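Local coordinates for protein putative oxidoreductase (Jannaschia sp., PDB 3C24) that is a putative oxidoreductase that probably binds a nicotinamide adenine dinucleotide cofactor in a Rossmann-like domain, its substrate and reaction being unknown, at residues Ala104-Val109 / Ala274-Ala279; Phe129-Asp134 / Ile145-Ile150. All coordinates share one frame; numbering follows the deposited sequence. Where two conformers were deposited one is given.

Contact 1 (Ala104-Val109 / Ala274-Ala279)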
ATOM      1  N   ALA A 104       4.298  17.937  19.095  1.00 21.63           N
ATOM      2  CA  ALA A 104       4.466  19.033  20.089  1.00 20.43           C
ATOM      3  C   ALA A 104       5.902  19.130  20.609  1.00 19.18           C
ATOM      4  O   ALA A 104       6.483  20.201  20.667  1.00 17.75           O
ATOM      5  CB  ALA A 104       3.441  18.898  21.250  1.00 22.04           C
ATOM      6  N   PRO A 105       6.512  18.004  20.975  1.00 20.17           N
ATOM      7  CA  PRO A 105       7.896  17.975  21.418  1.00 19.53           C
ATOM      8  C   PRO A 105       8.823  18.623  20.409  1.00 20.02           C
ATOM      9  O   PRO A 105       9.635  19.482  20.760  1.00 20.05           O
ATOM     10  CB  PRO A 105       8.148  16.472  21.504  1.00 20.85           C
ATOM     11  CG  PRO A 105       6.885  16.007  22.007  1.00 21.06           C
ATOM     12  CD  PRO A 105       5.901  16.681  21.148  1.00 19.68           C
ATOM     13  N   TYR A 106       8.707  18.218  19.159  1.00 18.88           N
ATOM     14  CA  TYR A 106       9.645  18.723  18.117  1.00 19.47           C
ATOM     15  C   TYR A 106       9.334  20.164  17.754  1.00 19.55           C
ATOM     16  O   TYR A 106      10.219  20.920  17.333  1.00 21.74           O
ATOM     17  CB  TYR A 106       9.659  17.813  16.868  1.00 20.44           C
ATOM     18  CG  TYR A 106      10.838  18.039  15.973  1.00 17.35           C
ATOM     19  CD1 TYR A 106      12.110  17.867  16.440  1.00 18.71           C
ATOM     20  CD2 TYR A 106      10.672  18.449  14.654  1.00 19.26           C
ATOM     21  CE1 TYR A 106      13.207  18.104  15.633  1.00 21.29           C
ATOM     22  CE2 TYR A 106      11.741  18.683  13.855  1.00 22.31           C
ATOM     23  CZ  TYR A 106      13.018  18.505  14.347  1.00 24.33           C
ATOM     24  OH  TYR A 106      14.108  18.698  13.557  1.00 22.72           O
ATOM     25  N   ALA A 107       8.087  20.550  17.943  1.00 21.13           N
ATOM     26  CA  ALA A 107       7.668  21.944  17.675  1.00 18.62           C
ATOM     27  C   ALA A 107       8.271  22.882  18.677  1.00 21.64           C
ATOM     28  O   ALA A 107       8.344  24.093  18.461  1.00 21.72           O
ATOM     29  CB  ALA A 107       6.169  22.092  17.699  1.00 15.25           C
ATOM     30  N   GLY A 108       8.682  22.303  19.798  1.00 19.31           N
ATOM     31  CA  GLY A 108       9.322  23.051  20.857  1.00 22.92           C
ATOM     32  C   GLY A 108       8.377  23.712  21.843  1.00 22.65           C
ATOM     33  O   GLY A 108       8.754  24.673  22.523  1.00 23.76           O
ATOM     34  N   VAL A 109       7.194  23.141  21.979  1.00 20.14           N
ATOM     35  CA  VAL A 109       6.146  23.735  22.835  1.00 20.13           C
ATOM     36  C   VAL A 109       5.991  23.076  24.181  1.00 20.36           C
ATOM     37  O   VAL A 109       5.179  23.517  24.987  1.00 22.06           O
ATOM     38  CB  VAL A 109       4.774  23.803  22.093  1.00 23.41           C
ATOM     39  CG1 VAL A 109       4.941  24.578  20.790  1.00 27.03           C
ATOM     40  CG2 VAL A 109       4.202  22.446  21.784  1.00 21.29           C
ATOM     41  N   ALA A 274      14.184  20.958   9.054  1.00 20.78           N
ATOM     42  CA  ALA A 274      13.619  22.296   9.046  1.00 22.56           C
ATOM     43  C   ALA A 274      12.155  22.288   8.589  1.00 22.96           C
ATOM     44  O   ALA A 274      11.301  22.985   9.149  1.00 23.53           O
ATOM     45  CB  ALA A 274      14.486  23.247   8.183  1.00 22.67           C
ATOM     46  N   LYS A 275      11.853  21.462   7.601  1.00 20.45           N
ATOM     47  CA  LYS A 275      10.494  21.357   7.093  1.00 20.32           C
ATOM     48  C   LYS A 275       9.637  20.538   8.058  1.00 18.03           C
ATOM     49  O   LYS A 275       8.460  20.786   8.263  1.00 19.51           O
ATOM     50  CB  LYS A 275      10.437  20.693   5.708  1.00 23.70           C
ATOM     51  CG  LYS A 275      10.939  21.568   4.560  1.00 33.10           C
ATOM     52  CD  LYS A 275      10.096  22.821   4.369  1.00 35.78           C
ATOM     53  N   VAL A 276      10.263  19.524   8.640  1.00 18.74           N
ATOM     54  CA  VAL A 276       9.577  18.658   9.608  1.00 20.12           C
ATOM     55  C   VAL A 276       9.157  19.503  10.809  1.00 18.84           C
ATOM     56  O   VAL A 276       8.040  19.335  11.352  1.00 17.92           O
ATOM     57  CB  VAL A 276      10.451  17.449  10.015  1.00 17.94           C
ATOM     58  CG1 VAL A 276       9.830  16.589  11.167  1.00 16.48           C
ATOM     59  CG2 VAL A 276      10.727  16.538   8.781  1.00 17.23           C
ATOM     60  N   LYS A 277      10.044  20.395  11.240  1.00 18.38           N
ATOM     61  CA  LYS A 277       9.704  21.285  12.366  1.00 20.40           C
ATOM     62  C   LYS A 277       8.524  22.205  12.011  1.00 22.53           C
ATOM     63  O   LYS A 277       7.663  22.481  12.838  1.00 20.88           O
ATOM     64  CB  LYS A 277      10.890  22.126  12.821  1.00 21.23           C
ATOM     65  CG  LYS A 277      10.570  22.839  14.122  1.00 22.63           C
ATOM     66  CD  LYS A 277      11.732  23.508  14.749  1.00 27.60           C
ATOM     67  CE  LYS A 277      11.255  24.171  16.067  1.00 30.21           C
ATOM     68  NZ  LYS A 277      12.030  25.380  16.384  1.00 38.60           N
ATOM     69  N   GLN A 278       8.473  22.664  10.773  1.00 22.78           N
ATOM     70  CA  GLN A 278       7.328  23.476  10.337  1.00 22.97           C
ATOM     71  C   GLN A 278       6.029  22.685  10.389  1.00 21.37           C
ATOM     72  O   GLN A 278       5.003  23.221  10.797  1.00 24.26           O
ATOM     73  CB  GLN A 278       7.538  24.034   8.924  1.00 24.43           C
ATOM     74  CG  GLN A 278       8.622  25.047   8.901  1.00 21.19           C
ATOM     75  CD  GLN A 278       9.017  25.449   7.482  1.00 34.64           C
ATOM     76  OE1 GLN A 278       8.391  25.048   6.533  1.00 34.80           O
ATOM     77  NE2 GLN A 278      10.066  26.239   7.353  1.00 44.50           N
ATOM     78  N   ALA A 279       6.086  21.419   9.981  1.00 20.54           N
ATOM     79  CA  ALA A 279       4.908  20.533  10.006  1.00 20.09           C
ATOM     80  C   ALA A 279       4.471  20.314  11.460  1.00 22.36           C
ATOM     81  O   ALA A 279       3.278  20.360  11.804  1.00 22.14           O
ATOM     82  CB  ALA A 279       5.198  19.227   9.339  1.00 20.72           C
TER
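Y106, in the short helix 103-107 that follows a strand of the Rossmann-like domain, lays one edge of its ring against the backbone of the C-terminal helix 273-284, where this last helix of the chain packs against that domain. The contacts centre on ring atom CE2. The backbone atom K277 N sits at the ring edge near its plane, 3.6 Å from Y106 CE2, and K277 CB touches the same carbon at 3.7 Å. V276 adds an apolar contact through its CG1 branch, which approaches Y106 CE2 obliquely at 3.9 Å. Turning CG of Y106 away from its own backbone N (chi1 -164°) directs the ring toward helix 273-284. A188 of helix 184-217 touches both Y106 and V276, so helix 184-217 also borders the contact.

No hydrogen bond links the two segments. The polar end of the tyrosine is held elsewhere: Y106 OH bonds to E185 OE2, which ties the ring to the long helix 184-217. Helix 103-107 ends in a Schellman motif, G108 taking a positive phi of 86°, with G108 N bonding to P105 O at 3.1 Å and V109 N to A104 O at 3.3 Å.

Beside this helix end runs the extended chain of K277, whose amino group has a long, weak ion pair with E281. The methylene carbons of K277 pass the last carbonyls of the helix, with CE lying 3.6 Å from Y106 O and 3.8 Å from A107 O.

Contact 2 (Phe129-Asp134 / Ile145-Ile150)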
ATOM      1  N   PHE A 129       1.555  -6.314   4.970  0.50 13.39           N
ATOM      2  CA  PHE A 129       1.557  -7.759   4.731  0.50 14.26           C
ATOM      3  C   PHE A 129       1.871  -8.444   6.055  0.50 18.10           C
ATOM      4  O   PHE A 129       2.821  -8.063   6.725  0.50 14.74           O
ATOM      5  CB  PHE A 129       2.574  -8.119   3.624  0.50 17.44           C
ATOM      6  CG  PHE A 129       2.394  -7.308   2.337  0.50 14.69           C
ATOM      7  CD1 PHE A 129       1.258  -7.465   1.543  0.50 18.55           C
ATOM      8  CD2 PHE A 129       3.360  -6.414   1.904  0.50 11.33           C
ATOM      9  CE1 PHE A 129       1.075  -6.721   0.363  0.50 16.53           C
ATOM     10  CE2 PHE A 129       3.176  -5.658   0.717  0.50 16.32           C
ATOM     11  CZ  PHE A 129       2.035  -5.822  -0.049  0.50 16.16           C
ATOM     12  N   ASN A 130       0.978  -9.330   6.498  1.00 18.91           N
ATOM     13  CA  ASN A 130       1.147 -10.033   7.748  1.00 18.49           C
ATOM     14  C   ASN A 130       0.573 -11.442   7.686  1.00 20.33           C
ATOM     15  O   ASN A 130      -0.042 -11.842   6.725  1.00 23.35           O
ATOM     16  CB  ASN A 130       0.472  -9.216   8.828  1.00 19.25           C
ATOM     17  CG  ASN A 130      -0.996  -9.092   8.596  1.00 24.10           C
ATOM     18  OD1 ASN A 130      -1.762 -10.046   8.743  1.00 19.81           O
ATOM     19  ND2 ASN A 130      -1.411  -7.905   8.173  1.00 33.56           N
ATOM     20  N   ASP A 131       0.846 -12.160   8.761  1.00 21.33           N
ATOM     21  CA  ASP A 131       0.445 -13.545   8.976  1.00 26.27           C
ATOM     22  C   ASP A 131      -0.731 -13.718   9.905  1.00 22.99           C
ATOM     23  O   ASP A 131      -0.972 -14.812  10.367  1.00 25.06           O
ATOM     24  CB  ASP A 131       1.589 -14.314   9.664  1.00 27.50           C
ATOM     25  CG  ASP A 131       1.983 -13.717  11.050  1.00 34.75           C
ATOM     26  OD1 ASP A 131       1.461 -12.651  11.482  1.00 42.68           O
ATOM     27  OD2 ASP A 131       2.873 -14.302  11.725  1.00 51.50           O
ATOM     28  N   GLU A 132      -1.431 -12.657  10.204  1.00 18.41           N
ATOM     29  CA  GLU A 132      -2.536 -12.738  11.168  1.00 18.20           C
ATOM     30  C   GLU A 132      -3.648 -13.610  10.642  1.00 18.38           C
ATOM     31  O   GLU A 132      -3.927 -13.635   9.457  1.00 16.83           O
ATOM     32  CB  GLU A 132      -3.094 -11.380  11.505  1.00 17.93           C
ATOM     33  CG  GLU A 132      -2.042 -10.410  12.061  1.00 16.50           C
ATOM     34  CD  GLU A 132      -1.641 -10.611  13.492  1.00 18.99           C
ATOM     35  OE1 GLU A 132      -2.308 -11.399  14.199  1.00 19.57           O
ATOM     36  OE2 GLU A 132      -0.636  -9.968  13.879  1.00 19.71           O
ATOM     37  N   THR A 133      -4.255 -14.358  11.549  1.00 17.58           N
ATOM     38  CA  THR A 133      -5.362 -15.238  11.206  1.00 19.36           C
ATOM     39  C   THR A 133      -6.664 -14.910  11.933  1.00 19.09           C
ATOM     40  O   THR A 133      -7.734 -15.169  11.423  1.00 21.31           O
ATOM     41  CB  THR A 133      -5.004 -16.700  11.444  1.00 20.24           C
ATOM     42  OG1 THR A 133      -4.636 -16.891  12.820  1.00 20.99           O
ATOM     43  CG2 THR A 133      -3.858 -17.121  10.541  1.00 19.88           C
ATOM     44  N   ASP A 134      -6.584 -14.346  13.133  1.00 16.15           N
ATOM     45  CA  ASP A 134      -7.807 -13.917  13.844  1.00 17.40           C
ATOM     46  C   ASP A 134      -8.478 -12.814  13.054  1.00 18.15           C
ATOM     47  O   ASP A 134      -7.842 -11.828  12.659  1.00 18.38           O
ATOM     48  CB  ASP A 134      -7.437 -13.487  15.258  1.00 16.82           C
ATOM     49  CG  ASP A 134      -8.520 -12.681  15.936  1.00 28.40           C
ATOM     50  OD1 ASP A 134      -9.673 -12.693  15.487  1.00 34.75           O
ATOM     51  OD2 ASP A 134      -8.173 -12.006  16.943  1.00 42.52           O
ATOM     52  N   ILE A 145      -4.484  -5.321  18.508  1.00 16.85           N
ATOM     53  CA  ILE A 145      -4.973  -6.723  18.283  1.00 14.36           C
ATOM     54  C   ILE A 145      -3.928  -7.481  17.468  1.00 17.12           C
ATOM     55  O   ILE A 145      -3.398  -8.508  17.911  1.00 14.76           O
ATOM     56  CB  ILE A 145      -6.353  -6.803  17.641  1.00 12.32           C
ATOM     57  CG1 ILE A 145      -7.339  -5.938  18.460  1.00 20.67           C
ATOM     58  CG2 ILE A 145      -6.801  -8.281  17.641  1.00 15.65           C
ATOM     59  CD1 ILE A 145      -8.662  -5.701  17.806  1.00 20.21           C
ATOM     60  N   ALA A 146      -3.618  -6.910  16.299  1.00 15.92           N
ATOM     61  CA  ALA A 146      -2.547  -7.416  15.421  1.00 15.41           C
ATOM     62  C   ALA A 146      -1.201  -6.963  15.946  1.00 17.16           C
ATOM     63  O   ALA A 146      -1.088  -5.896  16.530  1.00 17.12           O
ATOM     64  CB  ALA A 146      -2.739  -6.944  13.956  1.00 15.01           C
ATOM     65  N   LYS A 147      -0.187  -7.792  15.723  1.00 17.31           N
ATOM     66  CA  LYS A 147       1.190  -7.506  16.154  1.00 17.25           C
ATOM     67  C   LYS A 147       1.703  -6.281  15.374  1.00 16.44           C
ATOM     68  O   LYS A 147       1.409  -6.109  14.195  1.00 17.89           O
ATOM     69  CB  LYS A 147       2.118  -8.706  15.906  1.00 17.51           C
ATOM     70  CG  LYS A 147       1.772  -9.985  16.653  1.00 23.30           C
ATOM     71  CD  LYS A 147       2.707 -11.113  16.242  1.00 24.38           C
ATOM     72  CE  LYS A 147       2.442 -11.631  14.831  1.00 31.51           C
ATOM     73  NZ  LYS A 147       1.046 -12.181  14.660  1.00 28.47           N
ATOM     74  N   GLN A 148       2.522  -5.461  16.039  1.00 15.97           N
ATOM     75  CA  GLN A 148       3.142  -4.303  15.405  1.00 15.64           C
ATOM     76  C   GLN A 148       4.432  -3.991  16.112  1.00 15.55           C
ATOM     77  O   GLN A 148       4.631  -4.405  17.251  1.00 16.76           O
ATOM     78  CB  GLN A 148       2.241  -3.073  15.511  1.00 18.90           C
ATOM     79  CG  GLN A 148       2.131  -2.502  16.947  1.00 16.51           C
ATOM     80  CD  GLN A 148       1.278  -1.239  16.987  1.00 15.15           C
ATOM     81  OE1 GLN A 148       1.295  -0.426  16.056  1.00 18.43           O
ATOM     82  NE2 GLN A 148       0.524  -1.057  18.076  1.00 14.63           N
ATOM     83  N   ALA A 149       5.275  -3.254  15.421  1.00 16.65           N
ATOM     84  CA  ALA A 149       6.467  -2.662  16.023  1.00 15.89           C
ATOM     85  C   ALA A 149       6.094  -1.223  16.507  1.00 15.12           C
ATOM     86  O   ALA A 149       5.071  -0.651  16.120  1.00 14.16           O
ATOM     87  CB  ALA A 149       7.596  -2.577  14.961  1.00 16.18           C
ATOM     88  N   ILE A 150       6.913  -0.653  17.380  1.00 16.65           N
ATOM     89  CA  ILE A 150       6.740   0.727  17.835  1.00 16.11           C
ATOM     90  C   ILE A 150       8.100   1.441  17.843  1.00 15.47           C
ATOM     91  O   ILE A 150       9.155   0.801  17.738  1.00 15.32           O
ATOM     92  CB  ILE A 150       6.103   0.797  19.241  1.00 16.83           C
ATOM     93  CG1 ILE A 150       7.060   0.267  20.318  1.00 15.05           C
ATOM     94  CG2 ILE A 150       4.766  -0.010  19.276  1.00 17.50           C
ATOM     95  CD1 ILE A 150       6.486   0.464  21.772  1.00 17.13           C
TER
HETATM   96  O   HOH W   1       0.713  -8.169  12.416  1.00 16.09           O
HETATM   97  O   HOH W   2      -2.194 -10.848  16.985  1.00 21.28           O
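E132 reaches over A146 with its carboxylate, OE2 lying 3.7 Å from A146 CB, and joins D131 and K147 in a salt-bridge network between the loop before helix 135-138 and the chain leading into strand 148-156. E132 OE2 is gripped by two donors from opposite faces of the carboxylate plane. K147 N bonds to E132 OE2 at 2.9 Å, fairly straight (N-H...O 163°), from one face, and K147 NZ comes from the other. The lysine can supply both because its chain folds back at chi3 and chi4 (-72° and -60°), curling the ammonium round to the same oxygen as its own backbone N-H. K147 NZ also makes a salt bridge with D131 OD1 through a weak hydrogen bond of 3.2 Å, so two carboxylates share one ammonium, which would probably favour its charged form.

An Asx turn steadies the loop, E132 N bonding to N130 OD1. Farther on, D134 OD1 caps A136 N at the start of helix 135-138. E132 O binds R138 of the second subunit, placing the network beside the dimer interface. Two waters also donate to the carboxylate: one bonds to E132 OE2 and K147 O, and the second donates to E132 OE1 and I145 O, both at 2.8 Å.

Overall arrangement
The two contacts lie on opposite sides of the chain's centre, their own centres 31 Å apart and their nearest atoms about 15 Å apart, so neither touches the other. In sequence, contact 2 is nested inside the long excursion closed by contact 1. Contact 1 joins distant parts of the chain, bringing the C-terminal helix back to the Rossmann-like region, whereas contact 2 is local, closing the loop around helix 135-138 before strand 148-156 of the mixed sheet. Contact 1 has no hydrogen bond between its segments, whereas contact 2 is mainly polar. Both nevertheless reach the second subunit: F257 and L254 of that chain pack on helix 273-284, and its Y141 meets F129 edge to face.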